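Long-range contact in cell division control protein 45 cdc45 putative (Entamoeba histolytica, PDB 6CC2), which probably acts in eukaryotic DNA replication as the Cdc45 subunit of the Cdc45-MCM-GINS replicative helicase: residues T32-M44 against Y203-K216. Numbering follows the deposited sequence.
Sequences TVDAIVCYKILSM and YAAIGVCDQYISLK. With EDO (1,2-ethanediol), chain J.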
ATOM      1  N   THR A  32       1.885   5.459  -2.033  1.00 16.84           N
ATOM      2  CA  THR A  32       1.728   4.553  -0.892  1.00 17.42           C
ATOM      3  C   THR A  32       1.364   5.370   0.336  1.00 16.71           C
ATOM      4  O   THR A  32       1.702   6.548   0.431  1.00 17.16           O
ATOM      5  CB  THR A  32       3.019   3.749  -0.609  1.00 21.87           C
ATOM      6  OG1 THR A  32       4.008   4.564  -0.025  1.00 21.32           O
ATOM      7  CG2 THR A  32       3.565   3.104  -1.910  1.00 25.22           C
ATOM      8  N   VAL A  33       0.664   4.741   1.274  1.00 17.47           N
ATOM      9  CA  VAL A  33       0.326   5.439   2.513  1.00 18.15           C
ATOM     10  C   VAL A  33       1.594   5.797   3.267  1.00 17.60           C
ATOM     11  O   VAL A  33       1.687   6.867   3.881  1.00 17.01           O
ATOM     12  CB  VAL A  33      -0.615   4.572   3.365  1.00 19.13           C
ATOM     13  CG1 VAL A  33      -0.830   5.227   4.733  1.00 20.11           C
ATOM     14  CG2 VAL A  33      -1.953   4.363   2.648  1.00 17.13           C
ATOM     15  N   ASP A  34       2.582   4.891   3.264  1.00 18.05           N
ATOM     16  CA  ASP A  34       3.884   5.175   3.893  1.00 18.69           C
ATOM     17  C   ASP A  34       4.506   6.443   3.330  1.00 17.64           C
ATOM     18  O   ASP A  34       5.066   7.263   4.070  1.00 17.80           O
ATOM     19  CB  ASP A  34       4.803   3.968   3.684  1.00 19.64           C
ATOM     20  CG  ASP A  34       6.019   3.959   4.595  1.00 21.87           C
ATOM     21  OD1 ASP A  34       6.040   4.606   5.674  1.00 19.56           O
ATOM     22  OD2 ASP A  34       6.973   3.241   4.226  1.00 21.24           O
ATOM     23  N   ALA A  35       4.423   6.635   2.020  1.00 16.57           N
ATOM     24  CA  ALA A  35       4.953   7.849   1.418  1.00 16.23           C
ATOM     25  C   ALA A  35       4.216   9.087   1.918  1.00 16.35           C
ATOM     26  O   ALA A  35       4.852  10.111   2.183  1.00 18.36           O
ATOM     27  CB  ALA A  35       4.885   7.768  -0.107  1.00 16.92           C
ATOM     28  N   ILE A  36       2.894   9.010   2.076  1.00 14.81           N
ATOM     29  CA  ILE A  36       2.150  10.154   2.615  1.00 14.42           C
ATOM     30  C   ILE A  36       2.606  10.444   4.040  1.00 16.65           C
ATOM     31  O   ILE A  36       2.774  11.607   4.444  1.00 17.63           O
ATOM     32  CB  ILE A  36       0.638   9.923   2.559  1.00 17.76           C
ATOM     33  CG1 ILE A  36       0.181   9.644   1.116  1.00 20.40           C
ATOM     34  CG2 ILE A  36      -0.124  11.161   3.101  1.00 17.64           C
ATOM     35  CD1 ILE A  36      -1.323   9.469   0.964  1.00 22.27           C
ATOM     36  N   VAL A  37       2.803   9.385   4.831  1.00 16.37           N
ATOM     37  CA  VAL A  37       3.302   9.556   6.200  1.00 17.74           C
ATOM     38  C   VAL A  37       4.632  10.294   6.194  1.00 16.92           C
ATOM     39  O   VAL A  37       4.869  11.198   6.999  1.00 16.77           O
ATOM     40  CB  VAL A  37       3.430   8.186   6.890  1.00 18.32           C
ATOM     41  CG1 VAL A  37       4.262   8.277   8.157  1.00 18.04           C
ATOM     42  CG2 VAL A  37       2.034   7.593   7.161  1.00 20.29           C
ATOM     43  N   CYS A  38       5.552   9.891   5.302  1.00 17.70           N
ATOM     44  CA  CYS A  38       6.849  10.548   5.235  1.00 18.26           C
ATOM     45  C   CYS A  38       6.686  12.026   4.911  1.00 19.22           C
ATOM     46  O   CYS A  38       7.224  12.892   5.613  1.00 21.20           O
ATOM     47  CB  CYS A  38       7.724   9.825   4.206  1.00 20.50           C
ATOM     48  SG  CYS A  38       9.389  10.508   4.008  1.00 20.17           S
ATOM     49  N   TYR A  39       5.901  12.335   3.880  1.00 18.43           N
ATOM     50  CA  TYR A  39       5.603  13.723   3.566  1.00 19.70           C
ATOM     51  C   TYR A  39       5.055  14.466   4.782  1.00 17.96           C
ATOM     52  O   TYR A  39       5.453  15.595   5.063  1.00 20.34           O
ATOM     53  CB  TYR A  39       4.589  13.806   2.429  1.00 17.26           C
ATOM     54  CG  TYR A  39       4.280  15.224   2.037  1.00 18.78           C
ATOM     55  CD1 TYR A  39       3.264  15.935   2.684  1.00 20.68           C
ATOM     56  CD2 TYR A  39       5.011  15.881   1.074  1.00 22.52           C
ATOM     57  CE1 TYR A  39       2.988  17.235   2.366  1.00 21.21           C
ATOM     58  CE2 TYR A  39       4.737  17.179   0.748  1.00 23.80           C
ATOM     59  CZ  TYR A  39       3.732  17.861   1.400  1.00 23.29           C
ATOM     60  OH  TYR A  39       3.452  19.184   1.078  1.00 25.21           O
ATOM     61  N   LYS A  40       4.090  13.862   5.482  1.00 19.38           N
ATOM     62  CA  LYS A  40       3.458  14.522   6.626  1.00 17.44           C
ATOM     63  C   LYS A  40       4.485  14.873   7.695  1.00 18.86           C
ATOM     64  O   LYS A  40       4.524  16.014   8.192  1.00 20.25           O
ATOM     65  CB  LYS A  40       2.362  13.596   7.201  1.00 19.10           C
ATOM     66  CG  LYS A  40       1.674  14.099   8.465  1.00 21.05           C
ATOM     67  CD  LYS A  40       0.959  15.399   8.230  1.00 22.01           C
ATOM     68  CE  LYS A  40       0.192  15.848   9.458  1.00 25.58           C
ATOM     69  NZ  LYS A  40      -0.521  17.154   9.213  1.00 26.03           N
ATOM     70  N   ILE A  41       5.346  13.914   8.040  1.00 19.32           N
ATOM     71  CA  ILE A  41       6.317  14.137   9.111  1.00 20.50           C
ATOM     72  C   ILE A  41       7.327  15.210   8.714  1.00 22.24           C
ATOM     73  O   ILE A  41       7.654  16.107   9.500  1.00 23.41           O
ATOM     74  CB  ILE A  41       6.998  12.798   9.477  1.00 20.55           C
ATOM     75  CG1 ILE A  41       5.974  11.883  10.145  1.00 20.58           C
ATOM     76  CG2 ILE A  41       8.178  13.032  10.401  1.00 22.85           C
ATOM     77  CD1 ILE A  41       6.501  10.482  10.494  1.00 19.95           C
ATOM     78  N   LEU A  42       7.855  15.125   7.484  1.00 20.05           N
ATOM     79  CA  LEU A  42       8.714  16.193   6.993  1.00 20.01           C
ATOM     80  C   LEU A  42       7.979  17.524   6.989  1.00 20.82           C
ATOM     81  O   LEU A  42       8.545  18.572   7.353  1.00 22.83           O
ATOM     82  CB  LEU A  42       9.230  15.872   5.600  1.00 20.00           C
ATOM     83  CG  LEU A  42      10.134  14.638   5.509  1.00 22.04           C
ATOM     84  CD1 LEU A  42      10.330  14.282   4.031  1.00 22.61           C
ATOM     85  CD2 LEU A  42      11.460  14.846   6.203  1.00 26.63           C
ATOM     86  N   SER A  43       6.720  17.524   6.550  1.00 23.87           N
ATOM     87  CA  SER A  43       6.010  18.790   6.430  1.00 25.84           C
ATOM     88  C   SER A  43       5.776  19.434   7.786  1.00 25.63           C
ATOM     89  O   SER A  43       5.730  20.661   7.886  1.00 27.42           O
ATOM     90  CB  SER A  43       4.690  18.587   5.693  1.00 27.00           C
ATOM     91  OG  SER A  43       3.771  17.884   6.516  1.00 31.31           O
HETATM   92  N   MSE A  44       5.637  18.646   8.840  1.00 25.70           N
HETATM   93  CA  MSE A  44       5.458  19.192  10.179  1.00 27.99           C
HETATM   94  C   MSE A  44       6.690  19.968  10.637  1.00 29.79           C
HETATM   95  O   MSE A  44       6.573  21.034  11.237  1.00 30.41           O
HETATM   96  CB  MSE A  44       5.152  18.078  11.180  1.00 27.07           C
HETATM   97  CG  MSE A  44       3.823  17.416  10.931  1.00 28.53           C
HETATM   98 SE   MSE A  44       3.692  15.714  11.855  1.00 31.13          SE
HETATM   99  CE  MSE A  44       3.465  16.369  13.698  1.00 27.85           C
ATOM    100  N   TYR A 203       1.557   8.588  13.041  1.00 17.11           N
ATOM    101  CA  TYR A 203       1.778   8.557  11.591  1.00 18.66           C
ATOM    102  C   TYR A 203       2.760   7.451  11.234  1.00 19.34           C
ATOM    103  O   TYR A 203       2.523   6.670  10.315  1.00 17.76           O
ATOM    104  CB  TYR A 203       2.276   9.928  11.133  1.00 18.24           C
ATOM    105  CG  TYR A 203       1.321  11.064  11.487  1.00 19.67           C
ATOM    106  CD1 TYR A 203      -0.042  10.877  11.508  1.00 19.61           C
ATOM    107  CD2 TYR A 203       1.811  12.325  11.802  1.00 21.50           C
ATOM    108  CE1 TYR A 203      -0.915  11.907  11.844  1.00 21.09           C
ATOM    109  CE2 TYR A 203       0.955  13.370  12.139  1.00 24.44           C
ATOM    110  CZ  TYR A 203      -0.414  13.146  12.154  1.00 25.00           C
ATOM    111  OH  TYR A 203      -1.286  14.145  12.480  1.00 25.44           O
ATOM    112  N   ALA A 204       3.869   7.354  11.972  1.00 19.55           N
ATOM    113  CA  ALA A 204       4.838   6.311  11.669  1.00 19.68           C
ATOM    114  C   ALA A 204       4.227   4.925  11.828  1.00 19.19           C
ATOM    115  O   ALA A 204       4.555   3.995  11.061  1.00 19.74           O
ATOM    116  CB  ALA A 204       6.069   6.455  12.575  1.00 21.71           C
ATOM    117  N   ALA A 205       3.379   4.731  12.846  1.00 18.03           N
ATOM    118  CA  ALA A 205       2.705   3.446  12.997  1.00 19.55           C
ATOM    119  C   ALA A 205       1.848   3.124  11.780  1.00 16.32           C
ATOM    120  O   ALA A 205       1.862   1.986  11.281  1.00 16.02           O
ATOM    121  CB  ALA A 205       1.841   3.439  14.268  1.00 17.56           C
ATOM    122  N   ILE A 206       1.123   4.126  11.253  1.00 15.29           N
ATOM    123  CA  ILE A 206       0.313   3.928  10.055  1.00 14.97           C
ATOM    124  C   ILE A 206       1.188   3.525   8.881  1.00 16.26           C
ATOM    125  O   ILE A 206       0.820   2.646   8.081  1.00 15.82           O
ATOM    126  CB  ILE A 206      -0.505   5.198   9.744  1.00 16.55           C
ATOM    127  CG1 ILE A 206      -1.548   5.383  10.855  1.00 18.73           C
ATOM    128  CG2 ILE A 206      -1.145   5.116   8.346  1.00 18.71           C
ATOM    129  CD1 ILE A 206      -2.280   6.675  10.813  1.00 17.80           C
ATOM    130  N   GLY A 207       2.364   4.158   8.765  1.00 16.90           N
ATOM    131  CA  GLY A 207       3.271   3.833   7.667  1.00 17.83           C
ATOM    132  C   GLY A 207       3.758   2.393   7.691  1.00 16.80           C
ATOM    133  O   GLY A 207       3.780   1.727   6.656  1.00 18.09           O
ATOM    134  N   VAL A 208       4.153   1.884   8.861  1.00 16.90           N
ATOM    135  CA  VAL A 208       4.638   0.519   8.912  1.00 19.34           C
ATOM    136  C   VAL A 208       3.480  -0.471   8.801  1.00 18.99           C
ATOM    137  O   VAL A 208       3.639  -1.547   8.241  1.00 17.47           O
ATOM    138  CB  VAL A 208       5.486   0.267  10.164  1.00 21.55           C
ATOM    139  CG1 VAL A 208       4.659   0.256  11.419  1.00 21.10           C
ATOM    140  CG2 VAL A 208       6.245  -1.068  10.013  1.00 23.81           C
ATOM    141  N   CYS A 209       2.296  -0.121   9.318  1.00 17.09           N
ATOM    142  CA  CYS A 209       1.124  -0.940   9.056  1.00 16.40           C
ATOM    143  C   CYS A 209       0.847  -1.028   7.552  1.00 15.31           C
ATOM    144  O   CYS A 209       0.485  -2.099   7.047  1.00 16.94           O
ATOM    145  CB  CYS A 209      -0.103  -0.369   9.768  1.00 16.84           C
ATOM    146  SG  CYS A 209      -0.076  -0.602  11.544  1.00 19.43           S
ATOM    147  N   ASP A 210       1.001   0.090   6.831  1.00 15.38           N
ATOM    148  CA  ASP A 210       0.844   0.070   5.367  1.00 15.21           C
ATOM    149  C   ASP A 210       1.815  -0.922   4.733  1.00 14.08           C
ATOM    150  O   ASP A 210       1.440  -1.708   3.852  1.00 15.39           O
ATOM    151  CB  ASP A 210       1.055   1.474   4.800  1.00 20.52           C
ATOM    152  CG  ASP A 210       0.994   1.500   3.279  1.00 24.79           C
ATOM    153  OD1 ASP A 210       0.006   0.974   2.713  1.00 22.35           O
ATOM    154  OD2 ASP A 210       1.938   2.058   2.638  1.00 22.27           O
ATOM    155  N   GLN A 211       3.086  -0.894   5.154  1.00 14.51           N
ATOM    156  CA  GLN A 211       4.041  -1.868   4.613  1.00 17.02           C
ATOM    157  C   GLN A 211       3.575  -3.302   4.839  1.00 14.90           C
ATOM    158  O   GLN A 211       3.710  -4.160   3.956  1.00 16.23           O
ATOM    159  CB  GLN A 211       5.408  -1.694   5.258  1.00 17.99           C
ATOM    160  CG  GLN A 211       6.195  -0.498   4.787  1.00 20.11           C
ATOM    161  CD  GLN A 211       7.601  -0.566   5.343  1.00 18.94           C
ATOM    162  OE1 GLN A 211       7.796  -0.670   6.552  1.00 18.13           O
ATOM    163  NE2 GLN A 211       8.588  -0.551   4.448  1.00 19.07           N
ATOM    164  N   TYR A 212       3.061  -3.603   6.024  1.00 14.29           N
ATOM    165  CA  TYR A 212       2.660  -4.982   6.318  1.00 15.98           C
ATOM    166  C   TYR A 212       1.413  -5.359   5.530  1.00 15.67           C
ATOM    167  O   TYR A 212       1.353  -6.434   4.920  1.00 17.45           O
ATOM    168  CB  TYR A 212       2.445  -5.159   7.836  1.00 17.60           C
ATOM    169  CG  TYR A 212       2.057  -6.545   8.250  1.00 19.00           C
ATOM    170  CD1 TYR A 212       2.975  -7.607   8.221  1.00 19.68           C
ATOM    171  CD2 TYR A 212       0.756  -6.824   8.669  1.00 21.39           C
ATOM    172  CE1 TYR A 212       2.617  -8.879   8.602  1.00 18.42           C
ATOM    173  CE2 TYR A 212       0.387  -8.105   9.066  1.00 21.47           C
ATOM    174  CZ  TYR A 212       1.313  -9.130   9.023  1.00 21.38           C
ATOM    175  OH  TYR A 212       0.940 -10.401   9.397  1.00 22.43           O
ATOM    176  N   ILE A 213       0.386  -4.488   5.526  1.00 15.26           N
ATOM    177  CA  ILE A 213      -0.804  -4.724   4.715  1.00 15.94           C
ATOM    178  C   ILE A 213      -0.432  -4.960   3.257  1.00 18.08           C
ATOM    179  O   ILE A 213      -1.026  -5.808   2.571  1.00 17.85           O
ATOM    180  CB  ILE A 213      -1.773  -3.527   4.843  1.00 16.57           C
ATOM    181  CG1 ILE A 213      -2.384  -3.500   6.225  1.00 18.19           C
ATOM    182  CG2 ILE A 213      -2.854  -3.594   3.776  1.00 19.92           C
ATOM    183  CD1 ILE A 213      -3.106  -2.171   6.574  1.00 21.78           C
ATOM    184  N   SER A 214       0.527  -4.169   2.749  1.00 16.81           N
ATOM    185  CA  SER A 214       0.893  -4.195   1.340  1.00 17.14           C
ATOM    186  C   SER A 214       1.817  -5.354   0.981  1.00 18.00           C
ATOM    187  O   SER A 214       2.232  -5.451  -0.186  1.00 18.27           O
ATOM    188  CB  SER A 214       1.554  -2.868   0.956  1.00 19.47           C
ATOM    189  OG  SER A 214       0.641  -1.798   1.084  1.00 19.58           O
ATOM    190  N   LEU A 215       2.162  -6.217   1.944  1.00 16.78           N
ATOM    191  CA  LEU A 215       2.975  -7.401   1.726  1.00 17.60           C
ATOM    192  C   LEU A 215       4.445  -7.082   1.433  1.00 17.23           C
ATOM    193  O   LEU A 215       5.156  -7.885   0.816  1.00 19.01           O
ATOM    194  CB  LEU A 215       2.395  -8.274   0.595  1.00 19.16           C
ATOM    195  CG  LEU A 215       0.901  -8.532   0.737  1.00 20.83           C
ATOM    196  CD1 LEU A 215       0.417  -9.447  -0.378  1.00 22.92           C
ATOM    197  CD2 LEU A 215       0.566  -9.137   2.078  1.00 23.37           C
ATOM    198  N   LYS A 216       4.939  -5.971   1.980  1.00 15.41           N
ATOM    199  CA  LYS A 216       6.318  -5.552   1.783  1.00 17.16           C
ATOM    200  C   LYS A 216       7.235  -5.955   2.938  1.00 18.42           C
ATOM    201  O   LYS A 216       8.457  -6.058   2.739  1.00 19.50           O
ATOM    202  CB  LYS A 216       6.372  -4.031   1.606  1.00 17.17           C
ATOM    203  CG  LYS A 216       5.704  -3.574   0.327  1.00 17.80           C
ATOM    204  CD  LYS A 216       5.597  -2.080   0.227  1.00 19.63           C
ATOM    205  CE  LYS A 216       4.926  -1.690  -1.104  1.00 23.26           C
ATOM    206  NZ  LYS A 216       4.640  -0.238  -1.178  1.00 26.88           N
TER
HETATM  207  C1  EDO J 609       0.988  20.530   3.524  1.00 47.90           C
HETATM  208  O1  EDO J 609       2.057  20.668   2.578  1.00 38.63           O
HETATM  209  C2  EDO J 609       1.542  20.709   4.930  1.00 59.98           C
HETATM  210  O2  EDO J 609       2.229  21.965   5.020  1.00 61.43           O
HETATM  211  O   HOH W   1      -0.292   1.980   0.333  1.00 22.37           O
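Val37 drives both methyl groups into the antiparallel helix 203-213, a knob seated in the hole formed by Tyr203, Ala204, Ile206 and Gly207; its CG1 lies 3.2 Å from Tyr203 O. The backbones come nearest where Gly207 has no side chain, its CA 4.1 Å from that of Asp34. Asp34 fills this place: with CG anti to the backbone N (chi1 -164°), its carboxylate is laid against Gly207, OD1 3.5 Å from Gly207 CA. Ser181, Val182 and Gly183 hydrogen-bond to that buried carboxylate, tying in the start of helix 182-192. Alongside, Val33 CG1 meets Ile206 CG2 at 3.6 Å. In the same tight part buried Asp210 packs against Val33, and its OD2 accepts from Asp34 N (3.0 Å, N-H...O angle 159°), met from above the carboxylate plane. Farther along helix 33-44, Tyr203 is a knob among Val37, Lys40, Ile41 and selenomethionine Met44. Lys40, bent at chi2 (62°), lays CG over one ring face as a CH-pi contact, 4.1 Å from the Tyr203 ring centroid, and its NZ continues to Ser386. Met44 SE approaches the ring edge in a Met-aromatic contact, 3.6 Å from Tyr203 CE2. The opposite end is looser: among partly exposed residues, Lys216 NZ rests near Thr32 CG2, and Thr32 OG1 caps helix 33-44 by accepting from Ala35 N and also bonds Asp84. At its border a water links Val33 N to Asp210 OD1. Asp210 thus brings a carboxylate to the first turn of the neighbouring helix, where the helix dipole probably favours its negative charge; this polar join sits beside the apolar packing of Val33, Val37 and Tyr203.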